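Local coordinates for protein catalase (Corynebacterium glutamicum, PDB 4B7H) that breaks down hydrogen peroxide to water and oxygen at a haem iron, carries bound NADPH and is inhibited by nitric oxide, at residues Lys222-Gln234 and Pro269-Ala283. Sequence-based numbering, arbitrary orientation.
Sequences KPVWVKYHFKTRQ and PIWDVKVQIMPFEDA
The ring of Phe280 packs against Pro223 and Trp225 where the two segments part. Its CD1 meets Pro223 CG at 3.6 Å, while CE1 lies against CZ2 of Trp225; the two aromatic planes are nearly parallel but slid so far apart that they barely overlap. Phe280 CG stands anti to the backbone N (chi1 -169°), which turns the ring toward indole NE1 and CZ2. Ala283 CB packs against Trp225 NE1 and CD1, and one water joins that NE1 to Phe280 O while sitting over the centre of the phenyl ring. Met278 SD approaches the indole obliquely.

Between this corner and the far end, strands 223-232 and 270-279 run antiparallel as neighbours in the beta-barrel of the catalase fold, with paired backbone hydrogen bonds from Trp225-Met278 to Lys231-Asp272. On one face Val226 lies beside Ile277, Tyr228 beside Val275 and Phe230 beside Val273, whose CG1 comes to the phenyl edge. Ile139 of strand 135-142 packs against Tyr228 and Phe230. The opposite face borders the NADPH pocket: His229, which touches the dinucleotide, gives NE2-H to Gln276 OE1 (2.9 Å) from above the amide plane, the imidazole and amide planes 88° apart. Tyr302 O takes the NE2 end of that amide.

At the other end Trp271 CD1 nestles against Thr232 CA at 3.4 Å, and its NE1 bonds to Gln206 O. Arg233 reaches out extended and grips Asp272 side-on, NE to OD2 and NH2 to OD1, both 2.9 Å, with Ile270 CG2 over one guanidinium face, toward its rim. Gln234, bent at chi2 (70°), folds its amide back so that OE1 accepts from Ile270 N at 2.9 Å; Ile270 O receives Arg233 N and Gln234 NE2 from opposite faces of its plane.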
# COMPACT_ATOMS: atom_id res chain seq x y z
N LYS A 222 -4.22 5.44 -44.08
CA LYS A 222 -3.41 4.37 -44.65
C LYS A 222 -2.29 3.99 -43.69
O LYS A 222 -1.57 4.86 -43.20
CB LYS A 222 -2.80 4.82 -45.98
CG LYS A 222 -1.82 3.84 -46.59
CD LYS A 222 -1.33 4.34 -47.94
CE LYS A 222 -0.07 3.63 -48.38
NZ LYS A 222 0.35 4.07 -49.74
N PRO A 223 -2.14 2.68 -43.41
CA PRO A 223 -1.11 2.22 -42.49
C PRO A 223 0.16 1.74 -43.19
O PRO A 223 0.10 1.23 -44.31
CB PRO A 223 -1.79 1.02 -41.83
CG PRO A 223 -2.60 0.42 -42.95
CD PRO A 223 -3.08 1.60 -43.78
N VAL A 224 1.30 1.93 -42.53
CA VAL A 224 2.55 1.25 -42.89
C VAL A 224 3.15 0.68 -41.60
O VAL A 224 2.89 1.19 -40.50
CB VAL A 224 3.57 2.21 -43.55
CG1 VAL A 224 3.12 2.60 -44.93
CG2 VAL A 224 3.81 3.44 -42.67
N TRP A 225 3.94 -0.38 -41.72
CA TRP A 225 4.64 -0.91 -40.56
C TRP A 225 5.97 -0.19 -40.39
O TRP A 225 6.64 0.13 -41.38
CB TRP A 225 4.86 -2.42 -40.71
CG TRP A 225 3.59 -3.22 -40.88
CD1 TRP A 225 3.19 -3.90 -42.01
CD2 TRP A 225 2.57 -3.44 -39.90
NE1 TRP A 225 1.98 -4.52 -41.78
CE2 TRP A 225 1.58 -4.26 -40.49
CE3 TRP A 225 2.39 -3.02 -38.57
CZ2 TRP A 225 0.44 -4.67 -39.80
CZ3 TRP A 225 1.25 -3.44 -37.89
CH2 TRP A 225 0.29 -4.25 -38.50
N VAL A 226 6.37 0.10 -39.15
CA VAL A 226 7.62 0.81 -38.92
C VAL A 226 8.45 0.22 -37.78
O VAL A 226 7.92 -0.43 -36.88
CB VAL A 226 7.38 2.32 -38.61
CG1 VAL A 226 6.63 3.00 -39.74
CG2 VAL A 226 6.65 2.49 -37.27
N LYS A 227 9.76 0.43 -37.86
CA LYS A 227 10.67 0.19 -36.74
C LYS A 227 11.50 1.45 -36.49
O LYS A 227 12.01 2.06 -37.43
CB LYS A 227 11.59 -1.00 -36.98
CG LYS A 227 10.90 -2.36 -36.91
CD LYS A 227 11.90 -3.50 -37.01
CE LYS A 227 11.22 -4.87 -36.99
NZ LYS A 227 10.62 -5.24 -35.66
N TYR A 228 11.64 1.81 -35.23
CA TYR A 228 12.42 2.98 -34.84
C TYR A 228 13.87 2.66 -34.56
O TYR A 228 14.17 1.67 -33.87
CB TYR A 228 11.84 3.58 -33.56
CG TYR A 228 10.47 4.19 -33.68
CD1 TYR A 228 10.31 5.45 -34.26
CD2 TYR A 228 9.35 3.54 -33.18
CE1 TYR A 228 9.06 6.03 -34.35
CE2 TYR A 228 8.10 4.11 -33.26
CZ TYR A 228 7.96 5.36 -33.84
OH TYR A 228 6.71 5.94 -33.91
N HIS A 229 14.75 3.51 -35.05
CA HIS A 229 16.18 3.45 -34.81
C HIS A 229 16.69 4.79 -34.36
O HIS A 229 16.46 5.78 -35.01
CB HIS A 229 16.93 3.00 -36.12
CG HIS A 229 16.59 1.61 -36.59
ND1 HIS A 229 17.47 0.63 -36.60
CD2 HIS A 229 15.45 1.12 -37.12
CE1 HIS A 229 16.90 -0.44 -37.07
NE2 HIS A 229 15.66 -0.13 -37.41
N PHE A 230 17.36 4.82 -33.23
CA PHE A 230 17.93 6.05 -32.69
C PHE A 230 19.45 5.92 -32.77
O PHE A 230 20.06 5.17 -31.99
CB PHE A 230 17.44 6.28 -31.25
CG PHE A 230 15.94 6.19 -31.12
CD1 PHE A 230 15.12 7.10 -31.77
CD2 PHE A 230 15.35 5.20 -30.35
CE1 PHE A 230 13.73 7.02 -31.66
CE2 PHE A 230 13.97 5.12 -30.23
CZ PHE A 230 13.16 6.03 -30.89
N LYS A 231 20.05 6.61 -33.73
CA LYS A 231 21.45 6.37 -34.08
C LYS A 231 22.35 7.38 -33.37
O LYS A 231 22.27 8.59 -33.62
CB LYS A 231 21.66 6.39 -35.60
CG LYS A 231 20.73 5.44 -36.38
CD LYS A 231 20.95 3.98 -36.02
CE LYS A 231 22.31 3.48 -36.49
NZ LYS A 231 22.46 2.00 -36.26
N THR A 232 23.21 6.88 -32.48
CA THR A 232 24.00 7.77 -31.64
C THR A 232 25.01 8.59 -32.44
O THR A 232 25.77 8.06 -33.24
CB THR A 232 24.73 7.01 -30.53
OG1 THR A 232 25.64 7.92 -29.89
CG2 THR A 232 25.50 5.82 -31.08
N ARG A 233 25.01 9.90 -32.21
CA ARG A 233 26.01 10.76 -32.83
C ARG A 233 27.36 10.66 -32.13
O ARG A 233 28.38 11.07 -32.69
CB ARG A 233 25.54 12.21 -32.86
CG ARG A 233 24.51 12.47 -33.92
CD ARG A 233 24.52 13.92 -34.34
NE ARG A 233 23.35 14.20 -35.17
CZ ARG A 233 22.93 15.43 -35.47
NH1 ARG A 233 23.58 16.49 -35.01
NH2 ARG A 233 21.85 15.58 -36.22
N GLN A 234 27.35 10.13 -30.92
CA GLN A 234 28.58 9.93 -30.15
C GLN A 234 29.30 8.65 -30.59
O GLN A 234 30.52 8.52 -30.39
CB GLN A 234 28.27 9.88 -28.65
CG GLN A 234 27.73 11.21 -28.09
CD GLN A 234 26.32 11.57 -28.57
OE1 GLN A 234 26.11 12.64 -29.13
NE2 GLN A 234 25.36 10.68 -28.33
N PRO A 269 24.37 15.07 -25.52
CA PRO A 269 24.36 13.95 -26.47
C PRO A 269 23.16 14.02 -27.42
O PRO A 269 22.06 14.46 -27.03
CB PRO A 269 24.26 12.72 -25.56
CG PRO A 269 23.54 13.21 -24.35
CD PRO A 269 24.00 14.65 -24.16
N ILE A 270 23.38 13.58 -28.65
CA ILE A 270 22.39 13.65 -29.71
C ILE A 270 22.23 12.28 -30.36
O ILE A 270 23.20 11.52 -30.47
CB ILE A 270 22.81 14.69 -30.77
CG1 ILE A 270 22.89 16.09 -30.15
CG2 ILE A 270 21.85 14.70 -31.96
CD1 ILE A 270 23.66 17.08 -30.99
N TRP A 271 21.01 11.96 -30.76
CA TRP A 271 20.73 10.78 -31.57
C TRP A 271 19.93 11.19 -32.79
O TRP A 271 19.00 11.99 -32.69
CB TRP A 271 19.89 9.77 -30.79
CG TRP A 271 20.64 8.99 -29.75
CD1 TRP A 271 21.08 7.69 -29.86
CD2 TRP A 271 21.05 9.44 -28.45
NE1 TRP A 271 21.74 7.32 -28.71
CE2 TRP A 271 21.72 8.37 -27.82
CE3 TRP A 271 20.90 10.64 -27.75
CZ2 TRP A 271 22.24 8.46 -26.53
CZ3 TRP A 271 21.42 10.74 -26.46
CH2 TRP A 271 22.08 9.65 -25.87
N ASP A 272 20.28 10.62 -33.95
CA ASP A 272 19.45 10.81 -35.14
C ASP A 272 18.30 9.81 -35.15
O ASP A 272 18.50 8.61 -34.97
CB ASP A 272 20.30 10.70 -36.40
CG ASP A 272 21.23 11.88 -36.56
OD1 ASP A 272 20.73 12.98 -36.87
OD2 ASP A 272 22.45 11.72 -36.34
N VAL A 273 17.08 10.32 -35.32
CA VAL A 273 15.87 9.50 -35.33
C VAL A 273 15.55 9.04 -36.74
O VAL A 273 15.36 9.85 -37.64
CB VAL A 273 14.66 10.29 -34.78
CG1 VAL A 273 13.40 9.43 -34.82
CG2 VAL A 273 14.93 10.77 -33.36
N LYS A 274 15.52 7.72 -36.94
CA LYS A 274 15.25 7.15 -38.25
C LYS A 274 14.23 6.03 -38.12
O LYS A 274 14.01 5.49 -37.02
CB LYS A 274 16.55 6.61 -38.88
CG LYS A 274 17.71 7.60 -38.87
CD LYS A 274 18.92 7.08 -39.63
CE LYS A 274 20.09 8.05 -39.55
NZ LYS A 274 19.78 9.35 -40.21
N VAL A 275 13.58 5.68 -39.23
CA VAL A 275 12.67 4.55 -39.25
C VAL A 275 12.94 3.64 -40.44
O VAL A 275 13.43 4.08 -41.47
CB VAL A 275 11.19 4.99 -39.31
CG1 VAL A 275 10.74 5.52 -37.94
CG2 VAL A 275 10.96 6.04 -40.41
N GLN A 276 12.63 2.36 -40.26
CA GLN A 276 12.41 1.47 -41.39
C GLN A 276 10.91 1.49 -41.65
O GLN A 276 10.11 1.49 -40.71
CB GLN A 276 12.84 0.04 -41.06
CG GLN A 276 14.33 -0.13 -40.83
CD GLN A 276 14.68 -1.53 -40.39
OE1 GLN A 276 14.39 -1.93 -39.26
NE2 GLN A 276 15.30 -2.29 -41.29
N ILE A 277 10.53 1.52 -42.92
CA ILE A 277 9.12 1.55 -43.29
C ILE A 277 8.81 0.39 -44.22
O ILE A 277 9.34 0.32 -45.34
CB ILE A 277 8.74 2.89 -43.96
CG1 ILE A 277 9.01 4.06 -43.00
CG2 ILE A 277 7.27 2.87 -44.40
CD1 ILE A 277 8.70 5.42 -43.59
N MET A 278 7.97 -0.53 -43.76
CA MET A 278 7.53 -1.65 -44.58
C MET A 278 6.09 -1.44 -45.03
O MET A 278 5.18 -1.36 -44.20
CB MET A 278 7.65 -2.96 -43.80
CG MET A 278 7.08 -4.17 -44.53
SD MET A 278 7.09 -5.66 -43.50
CE MET A 278 8.84 -6.03 -43.42
N PRO A 279 5.87 -1.35 -46.34
CA PRO A 279 4.49 -1.22 -46.83
C PRO A 279 3.60 -2.33 -46.27
O PRO A 279 4.06 -3.47 -46.12
CB PRO A 279 4.64 -1.35 -48.35
CG PRO A 279 6.03 -0.84 -48.61
CD PRO A 279 6.85 -1.32 -47.44
N PHE A 280 2.35 -2.00 -45.96
CA PHE A 280 1.41 -2.94 -45.37
C PHE A 280 1.34 -4.23 -46.19
O PHE A 280 1.33 -5.33 -45.64
CB PHE A 280 0.03 -2.28 -45.27
CG PHE A 280 -0.97 -3.05 -44.45
CD1 PHE A 280 -1.05 -2.87 -43.07
CD2 PHE A 280 -1.87 -3.92 -45.06
CE1 PHE A 280 -1.99 -3.56 -42.32
CE2 PHE A 280 -2.80 -4.61 -44.31
CZ PHE A 280 -2.86 -4.44 -42.93
N GLU A 281 1.34 -4.09 -47.52
CA GLU A 281 1.20 -5.25 -48.40
C GLU A 281 2.48 -6.10 -48.53
O GLU A 281 2.43 -7.20 -49.07
CB GLU A 281 0.70 -4.81 -49.78
CG GLU A 281 1.68 -3.98 -50.58
CD GLU A 281 1.54 -2.48 -50.33
OE1 GLU A 281 1.09 -2.08 -49.23
OE2 GLU A 281 1.90 -1.70 -51.24
N ASP A 282 3.61 -5.59 -48.03
CA ASP A 282 4.88 -6.34 -48.04
C ASP A 282 4.94 -7.40 -46.94
O ASP A 282 5.72 -8.35 -47.02
CB ASP A 282 6.06 -5.39 -47.80
CG ASP A 282 6.54 -4.70 -49.06
OD1 ASP A 282 5.77 -4.59 -50.04
OD2 ASP A 282 7.71 -4.24 -49.06
N ALA A 283 4.14 -7.22 -45.89
CA ALA A 283 4.27 -8.03 -44.68
C ALA A 283 4.14 -9.55 -44.87
O ALA A 283 4.96 -10.31 -44.35
CB ALA A 283 3.29 -7.55 -43.61
O HOH W 1 1.44 0.58 -47.06
O HOH W 2 0.09 -6.29 -43.06
O HOH W 3 23.85 9.53 -35.84